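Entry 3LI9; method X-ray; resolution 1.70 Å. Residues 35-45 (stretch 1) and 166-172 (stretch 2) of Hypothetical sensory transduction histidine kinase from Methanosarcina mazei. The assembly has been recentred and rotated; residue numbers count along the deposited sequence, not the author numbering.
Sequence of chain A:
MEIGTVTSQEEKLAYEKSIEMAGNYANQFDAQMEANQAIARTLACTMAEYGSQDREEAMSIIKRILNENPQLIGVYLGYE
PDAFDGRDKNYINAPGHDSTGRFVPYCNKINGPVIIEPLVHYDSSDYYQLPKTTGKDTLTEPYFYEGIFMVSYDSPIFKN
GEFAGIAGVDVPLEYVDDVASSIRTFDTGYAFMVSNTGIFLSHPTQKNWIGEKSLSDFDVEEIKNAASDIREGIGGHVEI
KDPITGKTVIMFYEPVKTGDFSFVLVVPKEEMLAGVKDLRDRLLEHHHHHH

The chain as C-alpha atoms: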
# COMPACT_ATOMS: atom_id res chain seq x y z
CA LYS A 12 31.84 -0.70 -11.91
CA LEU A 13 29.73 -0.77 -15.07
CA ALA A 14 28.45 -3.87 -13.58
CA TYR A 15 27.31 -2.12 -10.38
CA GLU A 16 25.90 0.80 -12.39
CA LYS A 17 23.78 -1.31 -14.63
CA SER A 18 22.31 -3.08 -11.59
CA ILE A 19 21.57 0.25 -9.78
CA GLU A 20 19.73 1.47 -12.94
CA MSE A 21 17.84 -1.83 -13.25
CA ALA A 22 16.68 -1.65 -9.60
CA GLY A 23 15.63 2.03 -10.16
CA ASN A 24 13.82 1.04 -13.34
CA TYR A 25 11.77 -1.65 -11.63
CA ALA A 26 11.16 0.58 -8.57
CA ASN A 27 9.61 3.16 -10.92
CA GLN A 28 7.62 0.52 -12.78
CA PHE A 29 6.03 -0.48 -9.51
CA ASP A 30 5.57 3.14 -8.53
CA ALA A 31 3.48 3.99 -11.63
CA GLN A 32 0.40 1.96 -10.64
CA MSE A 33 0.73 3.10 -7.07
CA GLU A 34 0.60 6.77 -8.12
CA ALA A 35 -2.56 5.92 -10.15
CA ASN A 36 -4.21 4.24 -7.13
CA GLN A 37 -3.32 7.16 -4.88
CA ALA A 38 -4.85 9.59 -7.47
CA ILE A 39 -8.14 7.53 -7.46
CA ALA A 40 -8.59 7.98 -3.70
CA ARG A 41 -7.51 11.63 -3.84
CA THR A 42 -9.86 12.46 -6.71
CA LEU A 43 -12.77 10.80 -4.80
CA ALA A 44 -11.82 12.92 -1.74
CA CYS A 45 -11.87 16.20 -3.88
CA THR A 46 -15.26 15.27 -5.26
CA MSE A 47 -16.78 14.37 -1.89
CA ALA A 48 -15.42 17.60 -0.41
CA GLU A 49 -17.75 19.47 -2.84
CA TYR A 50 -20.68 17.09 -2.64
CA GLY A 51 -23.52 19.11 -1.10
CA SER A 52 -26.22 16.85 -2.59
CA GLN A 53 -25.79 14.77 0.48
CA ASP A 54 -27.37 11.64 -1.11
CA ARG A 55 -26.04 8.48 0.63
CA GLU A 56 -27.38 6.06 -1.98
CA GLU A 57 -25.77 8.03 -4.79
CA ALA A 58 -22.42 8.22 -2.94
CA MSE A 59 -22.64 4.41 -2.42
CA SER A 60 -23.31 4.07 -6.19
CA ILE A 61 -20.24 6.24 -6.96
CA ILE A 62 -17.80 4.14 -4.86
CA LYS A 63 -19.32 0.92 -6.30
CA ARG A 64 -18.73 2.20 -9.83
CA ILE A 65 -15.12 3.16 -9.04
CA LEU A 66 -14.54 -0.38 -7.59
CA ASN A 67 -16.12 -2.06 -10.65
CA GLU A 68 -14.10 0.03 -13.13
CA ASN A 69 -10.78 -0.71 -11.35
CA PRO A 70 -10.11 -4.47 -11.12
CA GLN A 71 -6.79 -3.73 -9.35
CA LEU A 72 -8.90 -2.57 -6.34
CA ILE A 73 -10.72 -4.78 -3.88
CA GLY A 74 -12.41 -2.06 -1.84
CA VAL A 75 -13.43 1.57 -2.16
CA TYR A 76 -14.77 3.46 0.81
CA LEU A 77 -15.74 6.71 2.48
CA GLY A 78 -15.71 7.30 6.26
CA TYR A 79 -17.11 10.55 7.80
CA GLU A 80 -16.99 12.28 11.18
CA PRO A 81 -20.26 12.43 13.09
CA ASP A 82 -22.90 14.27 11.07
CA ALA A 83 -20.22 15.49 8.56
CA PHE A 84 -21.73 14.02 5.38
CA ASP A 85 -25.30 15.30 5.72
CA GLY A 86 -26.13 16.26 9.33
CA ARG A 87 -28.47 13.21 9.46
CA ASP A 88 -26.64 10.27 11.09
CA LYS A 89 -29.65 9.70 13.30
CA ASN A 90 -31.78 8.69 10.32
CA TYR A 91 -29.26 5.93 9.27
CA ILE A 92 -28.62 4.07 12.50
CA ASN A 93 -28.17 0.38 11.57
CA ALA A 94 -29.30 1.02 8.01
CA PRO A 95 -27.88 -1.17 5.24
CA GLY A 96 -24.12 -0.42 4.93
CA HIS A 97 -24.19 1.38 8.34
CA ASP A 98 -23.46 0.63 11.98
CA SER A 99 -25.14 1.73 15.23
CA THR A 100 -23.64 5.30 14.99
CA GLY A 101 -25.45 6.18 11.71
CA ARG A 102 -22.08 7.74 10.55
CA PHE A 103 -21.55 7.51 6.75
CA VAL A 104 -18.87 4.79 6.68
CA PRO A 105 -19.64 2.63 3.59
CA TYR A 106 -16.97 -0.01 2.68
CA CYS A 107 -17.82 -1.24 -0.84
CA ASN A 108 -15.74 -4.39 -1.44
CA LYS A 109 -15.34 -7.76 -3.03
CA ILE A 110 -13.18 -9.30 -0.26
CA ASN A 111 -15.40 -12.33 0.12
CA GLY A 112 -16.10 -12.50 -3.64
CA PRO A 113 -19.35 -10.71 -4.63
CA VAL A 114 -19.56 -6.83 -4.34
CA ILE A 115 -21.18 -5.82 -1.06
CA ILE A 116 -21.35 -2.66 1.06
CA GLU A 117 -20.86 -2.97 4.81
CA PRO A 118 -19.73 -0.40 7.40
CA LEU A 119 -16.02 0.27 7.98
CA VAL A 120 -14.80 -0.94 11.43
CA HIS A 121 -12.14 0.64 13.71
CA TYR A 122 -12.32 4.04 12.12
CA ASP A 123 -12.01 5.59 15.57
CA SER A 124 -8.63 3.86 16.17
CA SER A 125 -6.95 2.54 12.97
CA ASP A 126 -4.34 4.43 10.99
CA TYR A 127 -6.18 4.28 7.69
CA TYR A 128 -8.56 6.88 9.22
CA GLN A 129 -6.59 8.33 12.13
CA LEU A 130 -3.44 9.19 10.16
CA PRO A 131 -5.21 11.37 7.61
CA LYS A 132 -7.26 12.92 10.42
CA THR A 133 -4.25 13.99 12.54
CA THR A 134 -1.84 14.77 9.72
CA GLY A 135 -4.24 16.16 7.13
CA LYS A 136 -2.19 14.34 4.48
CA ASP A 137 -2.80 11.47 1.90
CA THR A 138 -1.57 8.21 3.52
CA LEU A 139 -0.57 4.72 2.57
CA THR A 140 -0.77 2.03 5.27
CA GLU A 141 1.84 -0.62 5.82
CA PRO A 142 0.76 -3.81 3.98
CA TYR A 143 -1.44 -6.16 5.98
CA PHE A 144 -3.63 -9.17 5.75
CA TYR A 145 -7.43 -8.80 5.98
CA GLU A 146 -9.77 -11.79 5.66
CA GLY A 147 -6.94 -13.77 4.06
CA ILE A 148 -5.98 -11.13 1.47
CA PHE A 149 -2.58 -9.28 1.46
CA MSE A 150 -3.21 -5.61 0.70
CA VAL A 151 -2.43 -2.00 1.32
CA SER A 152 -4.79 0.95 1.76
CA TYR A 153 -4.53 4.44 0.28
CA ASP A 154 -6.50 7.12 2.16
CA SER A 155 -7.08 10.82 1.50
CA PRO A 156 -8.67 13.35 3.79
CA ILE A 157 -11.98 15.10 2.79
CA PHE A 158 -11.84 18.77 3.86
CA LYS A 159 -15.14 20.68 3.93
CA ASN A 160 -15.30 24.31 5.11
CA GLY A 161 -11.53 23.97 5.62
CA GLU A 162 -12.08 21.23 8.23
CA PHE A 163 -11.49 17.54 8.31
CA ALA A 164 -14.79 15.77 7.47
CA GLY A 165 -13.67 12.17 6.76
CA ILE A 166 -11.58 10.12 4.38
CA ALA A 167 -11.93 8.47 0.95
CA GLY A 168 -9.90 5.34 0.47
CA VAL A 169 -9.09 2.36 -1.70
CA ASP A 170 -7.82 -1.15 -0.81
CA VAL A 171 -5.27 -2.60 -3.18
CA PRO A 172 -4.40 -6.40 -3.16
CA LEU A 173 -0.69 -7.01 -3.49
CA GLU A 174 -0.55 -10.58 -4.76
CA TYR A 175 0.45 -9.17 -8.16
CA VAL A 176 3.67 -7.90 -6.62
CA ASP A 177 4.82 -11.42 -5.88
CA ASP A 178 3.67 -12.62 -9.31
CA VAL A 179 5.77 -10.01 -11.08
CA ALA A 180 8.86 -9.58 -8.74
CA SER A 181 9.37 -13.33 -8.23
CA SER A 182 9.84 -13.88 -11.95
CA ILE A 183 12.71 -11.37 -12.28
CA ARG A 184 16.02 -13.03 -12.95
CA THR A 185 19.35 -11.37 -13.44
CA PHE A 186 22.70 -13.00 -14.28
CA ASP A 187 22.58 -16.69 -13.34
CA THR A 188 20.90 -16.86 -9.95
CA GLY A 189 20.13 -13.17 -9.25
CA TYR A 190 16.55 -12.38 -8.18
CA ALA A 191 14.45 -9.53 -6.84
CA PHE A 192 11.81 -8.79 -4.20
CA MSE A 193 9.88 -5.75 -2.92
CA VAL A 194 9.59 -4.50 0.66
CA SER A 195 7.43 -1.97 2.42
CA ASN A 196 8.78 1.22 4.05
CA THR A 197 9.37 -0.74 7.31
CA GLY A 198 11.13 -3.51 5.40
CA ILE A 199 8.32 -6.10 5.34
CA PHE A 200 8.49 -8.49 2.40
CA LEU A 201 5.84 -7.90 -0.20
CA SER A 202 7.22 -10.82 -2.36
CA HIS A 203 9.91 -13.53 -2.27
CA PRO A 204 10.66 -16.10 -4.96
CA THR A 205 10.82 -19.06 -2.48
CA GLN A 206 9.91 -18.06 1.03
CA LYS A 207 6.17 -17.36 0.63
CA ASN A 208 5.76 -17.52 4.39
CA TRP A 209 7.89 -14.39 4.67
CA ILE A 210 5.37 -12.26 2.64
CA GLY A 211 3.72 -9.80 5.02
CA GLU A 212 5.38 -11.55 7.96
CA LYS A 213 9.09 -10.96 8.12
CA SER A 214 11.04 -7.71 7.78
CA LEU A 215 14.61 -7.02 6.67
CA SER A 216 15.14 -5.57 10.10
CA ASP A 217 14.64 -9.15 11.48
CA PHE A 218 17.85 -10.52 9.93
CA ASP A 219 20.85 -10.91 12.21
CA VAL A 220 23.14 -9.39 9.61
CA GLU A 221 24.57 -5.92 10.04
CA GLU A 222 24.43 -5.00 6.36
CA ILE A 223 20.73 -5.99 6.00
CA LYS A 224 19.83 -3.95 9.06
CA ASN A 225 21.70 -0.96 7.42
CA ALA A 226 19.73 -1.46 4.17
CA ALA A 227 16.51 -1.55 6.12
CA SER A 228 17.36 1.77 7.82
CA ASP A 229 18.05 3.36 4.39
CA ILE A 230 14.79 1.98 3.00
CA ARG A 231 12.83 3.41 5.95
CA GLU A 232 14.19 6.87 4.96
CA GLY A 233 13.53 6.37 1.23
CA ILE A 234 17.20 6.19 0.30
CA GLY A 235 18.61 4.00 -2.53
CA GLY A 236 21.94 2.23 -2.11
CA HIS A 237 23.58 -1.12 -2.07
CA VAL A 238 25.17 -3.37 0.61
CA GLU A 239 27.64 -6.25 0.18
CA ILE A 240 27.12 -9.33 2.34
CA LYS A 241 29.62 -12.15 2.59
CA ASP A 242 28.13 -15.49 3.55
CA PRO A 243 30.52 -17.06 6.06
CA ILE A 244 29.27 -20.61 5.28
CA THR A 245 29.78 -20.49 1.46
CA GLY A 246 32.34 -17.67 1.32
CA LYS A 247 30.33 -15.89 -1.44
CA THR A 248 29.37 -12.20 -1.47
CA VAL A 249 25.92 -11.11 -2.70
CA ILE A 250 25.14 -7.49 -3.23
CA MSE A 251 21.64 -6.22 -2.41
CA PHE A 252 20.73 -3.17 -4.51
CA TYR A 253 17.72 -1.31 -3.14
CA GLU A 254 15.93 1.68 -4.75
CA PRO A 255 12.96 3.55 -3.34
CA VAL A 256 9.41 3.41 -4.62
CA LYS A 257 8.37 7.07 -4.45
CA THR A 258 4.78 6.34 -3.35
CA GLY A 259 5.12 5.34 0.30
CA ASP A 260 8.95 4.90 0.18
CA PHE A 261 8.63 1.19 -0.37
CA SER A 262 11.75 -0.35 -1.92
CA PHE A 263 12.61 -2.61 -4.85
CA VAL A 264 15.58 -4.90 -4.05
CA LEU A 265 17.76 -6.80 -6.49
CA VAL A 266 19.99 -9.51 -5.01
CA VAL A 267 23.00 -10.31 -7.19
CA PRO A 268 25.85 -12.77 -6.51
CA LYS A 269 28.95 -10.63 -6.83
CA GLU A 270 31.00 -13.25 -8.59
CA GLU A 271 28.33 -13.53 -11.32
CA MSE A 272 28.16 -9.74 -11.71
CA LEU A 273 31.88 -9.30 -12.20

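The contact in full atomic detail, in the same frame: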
# COMPACT_ATOMS: atom_id res chain seq x y z
N ALA A 35 -1.18 5.90 -9.59
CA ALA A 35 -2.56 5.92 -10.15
C ALA A 35 -3.56 5.61 -9.02
O ALA A 35 -4.61 6.32 -8.89
CB ALA A 35 -2.72 4.89 -11.34
N ASN A 36 -3.26 4.59 -8.18
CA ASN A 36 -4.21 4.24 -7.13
C ASN A 36 -4.36 5.34 -6.11
O ASN A 36 -5.50 5.63 -5.62
CB ASN A 36 -3.71 2.93 -6.44
CG ASN A 36 -3.94 1.72 -7.30
OD1 ASN A 36 -4.80 1.74 -8.18
ND2 ASN A 36 -3.17 0.69 -7.07
N GLN A 37 -3.26 6.02 -5.80
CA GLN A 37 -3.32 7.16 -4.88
C GLN A 37 -4.22 8.26 -5.49
O GLN A 37 -5.04 8.90 -4.73
CB GLN A 37 -1.89 7.73 -4.69
CG GLN A 37 -1.77 9.03 -3.89
CD GLN A 37 -0.31 9.38 -3.73
OE1 GLN A 37 0.41 9.71 -4.69
NE2 GLN A 37 0.11 9.36 -2.53
N ALA A 38 -4.08 8.50 -6.80
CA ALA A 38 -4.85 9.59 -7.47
C ALA A 38 -6.35 9.20 -7.48
O ALA A 38 -7.19 10.11 -7.45
CB ALA A 38 -4.35 9.77 -8.91
N ILE A 39 -6.71 7.91 -7.46
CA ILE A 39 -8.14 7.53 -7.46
C ILE A 39 -8.75 7.96 -6.13
O ILE A 39 -9.79 8.66 -6.07
CB ILE A 39 -8.30 6.03 -7.60
CG1 ILE A 39 -7.83 5.61 -9.03
CG2 ILE A 39 -9.84 5.62 -7.39
CD1 ILE A 39 -7.76 4.06 -9.22
N ALA A 40 -8.10 7.54 -5.04
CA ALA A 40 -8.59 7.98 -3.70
C ALA A 40 -8.62 9.51 -3.51
O ALA A 40 -9.56 10.05 -2.93
CB ALA A 40 -7.75 7.34 -2.59
N ARG A 41 -7.58 10.18 -3.96
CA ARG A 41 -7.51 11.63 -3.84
C ARG A 41 -8.59 12.32 -4.66
O ARG A 41 -9.17 13.31 -4.18
CB ARG A 41 -6.15 12.10 -4.26
CG ARG A 41 -5.93 13.54 -3.75
CD ARG A 41 -4.38 13.85 -3.63
NE ARG A 41 -4.22 15.18 -3.06
CZ ARG A 41 -4.15 16.30 -3.77
NH1 ARG A 41 -4.28 16.25 -5.09
NH2 ARG A 41 -4.02 17.50 -3.18
N THR A 42 -8.86 11.81 -5.87
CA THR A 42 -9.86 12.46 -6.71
C THR A 42 -11.27 12.25 -6.10
O THR A 42 -12.08 13.17 -6.08
CB THR A 42 -9.81 11.88 -8.09
OG1 THR A 42 -8.53 12.25 -8.62
CG2 THR A 42 -10.85 12.62 -9.00
N LEU A 43 -11.48 11.05 -5.55
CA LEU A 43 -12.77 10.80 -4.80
C LEU A 43 -12.89 11.74 -3.60
O LEU A 43 -13.99 12.31 -3.35
CB LEU A 43 -12.83 9.34 -4.35
CG LEU A 43 -14.09 8.93 -3.54
CD1 LEU A 43 -15.33 9.19 -4.36
CD2 LEU A 43 -13.93 7.34 -3.25
N ALA A 44 -11.79 11.98 -2.88
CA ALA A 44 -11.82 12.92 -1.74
C ALA A 44 -12.15 14.35 -2.18
O ALA A 44 -13.05 14.99 -1.54
CB ALA A 44 -10.50 12.87 -0.91
N CYS A 45 -11.59 14.79 -3.32
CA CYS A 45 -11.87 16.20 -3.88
C CYS A 45 -13.36 16.30 -4.17
O CYS A 45 -14.01 17.31 -3.89
CB CYS A 45 -11.12 16.44 -5.19
SG CYS A 45 -9.41 16.66 -4.99
N ILE A 166 -12.62 10.63 5.27
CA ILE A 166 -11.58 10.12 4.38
C ILE A 166 -12.28 9.44 3.16
O ILE A 166 -13.46 8.96 3.22
CB ILE A 166 -10.65 9.05 5.01
CG1 ILE A 166 -11.49 7.83 5.42
CG2 ILE A 166 -9.80 9.64 6.22
CD1 ILE A 166 -10.70 6.64 5.86
N ALA A 167 -11.53 9.34 2.07
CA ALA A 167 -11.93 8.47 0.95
C ALA A 167 -10.72 7.55 0.81
O ALA A 167 -9.58 8.00 0.88
CB ALA A 167 -12.14 9.26 -0.38
N GLY A 168 -11.00 6.29 0.55
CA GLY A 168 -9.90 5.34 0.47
C GLY A 168 -10.11 4.24 -0.52
O GLY A 168 -11.21 3.98 -0.91
N VAL A 169 -9.01 3.60 -0.94
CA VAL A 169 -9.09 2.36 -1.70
C VAL A 169 -8.15 1.30 -1.14
O VAL A 169 -7.06 1.62 -0.58
CB VAL A 169 -8.73 2.58 -3.20
CG1 VAL A 169 -9.62 3.72 -3.79
CG2 VAL A 169 -7.25 3.03 -3.32
N ASP A 170 -8.62 0.03 -1.22
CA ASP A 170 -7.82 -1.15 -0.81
C ASP A 170 -7.28 -1.83 -2.02
O ASP A 170 -8.02 -2.09 -2.96
CB ASP A 170 -8.69 -2.14 -0.03
CG ASP A 170 -9.05 -1.66 1.37
OD1 ASP A 170 -8.42 -0.74 1.90
OD2 ASP A 170 -9.95 -2.28 1.98
N VAL A 171 -5.99 -2.10 -2.00
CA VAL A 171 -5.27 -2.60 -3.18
C VAL A 171 -4.63 -3.98 -2.84
O VAL A 171 -3.68 -4.01 -2.07
CB VAL A 171 -4.18 -1.63 -3.57
CG1 VAL A 171 -3.43 -2.08 -4.90
CG2 VAL A 171 -4.86 -0.21 -3.94
N PRO A 172 -5.07 -5.07 -3.44
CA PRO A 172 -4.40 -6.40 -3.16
C PRO A 172 -3.00 -6.36 -3.75
O PRO A 172 -2.73 -5.74 -4.82
CB PRO A 172 -5.19 -7.44 -4.04
CG PRO A 172 -6.56 -6.72 -4.21
CD PRO A 172 -6.32 -5.19 -4.23

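A helix (35-45) packs against a strand (166-172) with their axes 7.0 Å apart at closest approach and running nearly antiparallel, at 152°. No hydrogen bond crosses between them; the helix backbone satisfies itself, as in A44 N to A40 O at 2.9 Å, so the contact rests on packing.

The strand enters with I166, whose CA-to-CB bond points away from the helix and which makes no contact with it. The alternation of a β-strand then turns A167 toward the helix. Its methyl fits where the backbones come close: A167 CB lies 3.7 Å from A40 O, 3.7 Å from A44 N and 3.7 Å from L43 CG, so one small group touches both helix backbone and a leucine side chain. The alanine at 44 suits the same closeness, with A44 CB 4.0 Å from A167 CB.

G168 has no side chain, and a CB here would point away from the helix. Its bare backbone still meets the helix, with G168 CA 4.2 Å from A40 CB, and the CA atoms of A40 and G168 are only 5.1 Å apart. The short side chain of A40, which points toward the strand, is compatible with this close approach.

V169 points back to the helix. Its branched side chain reaches three helix residues: V169 CG1 lies 4.2 Å from A40 CB and 4.1 Å from I39 CG2, while V169 CG2 is 3.9 Å from N36 O. Valine thus offers apolar surface to two side chains and a backbone carbonyl.

D170 is out of reach of the helix, and its carboxylate oxygens are hydrogen-bonded elsewhere in the structure. V171 again points toward the helix, where V171 CG1 packs 3.5 Å from N36 ND2, a contact between a methyl and an amide group. P172 makes no contact with the helix.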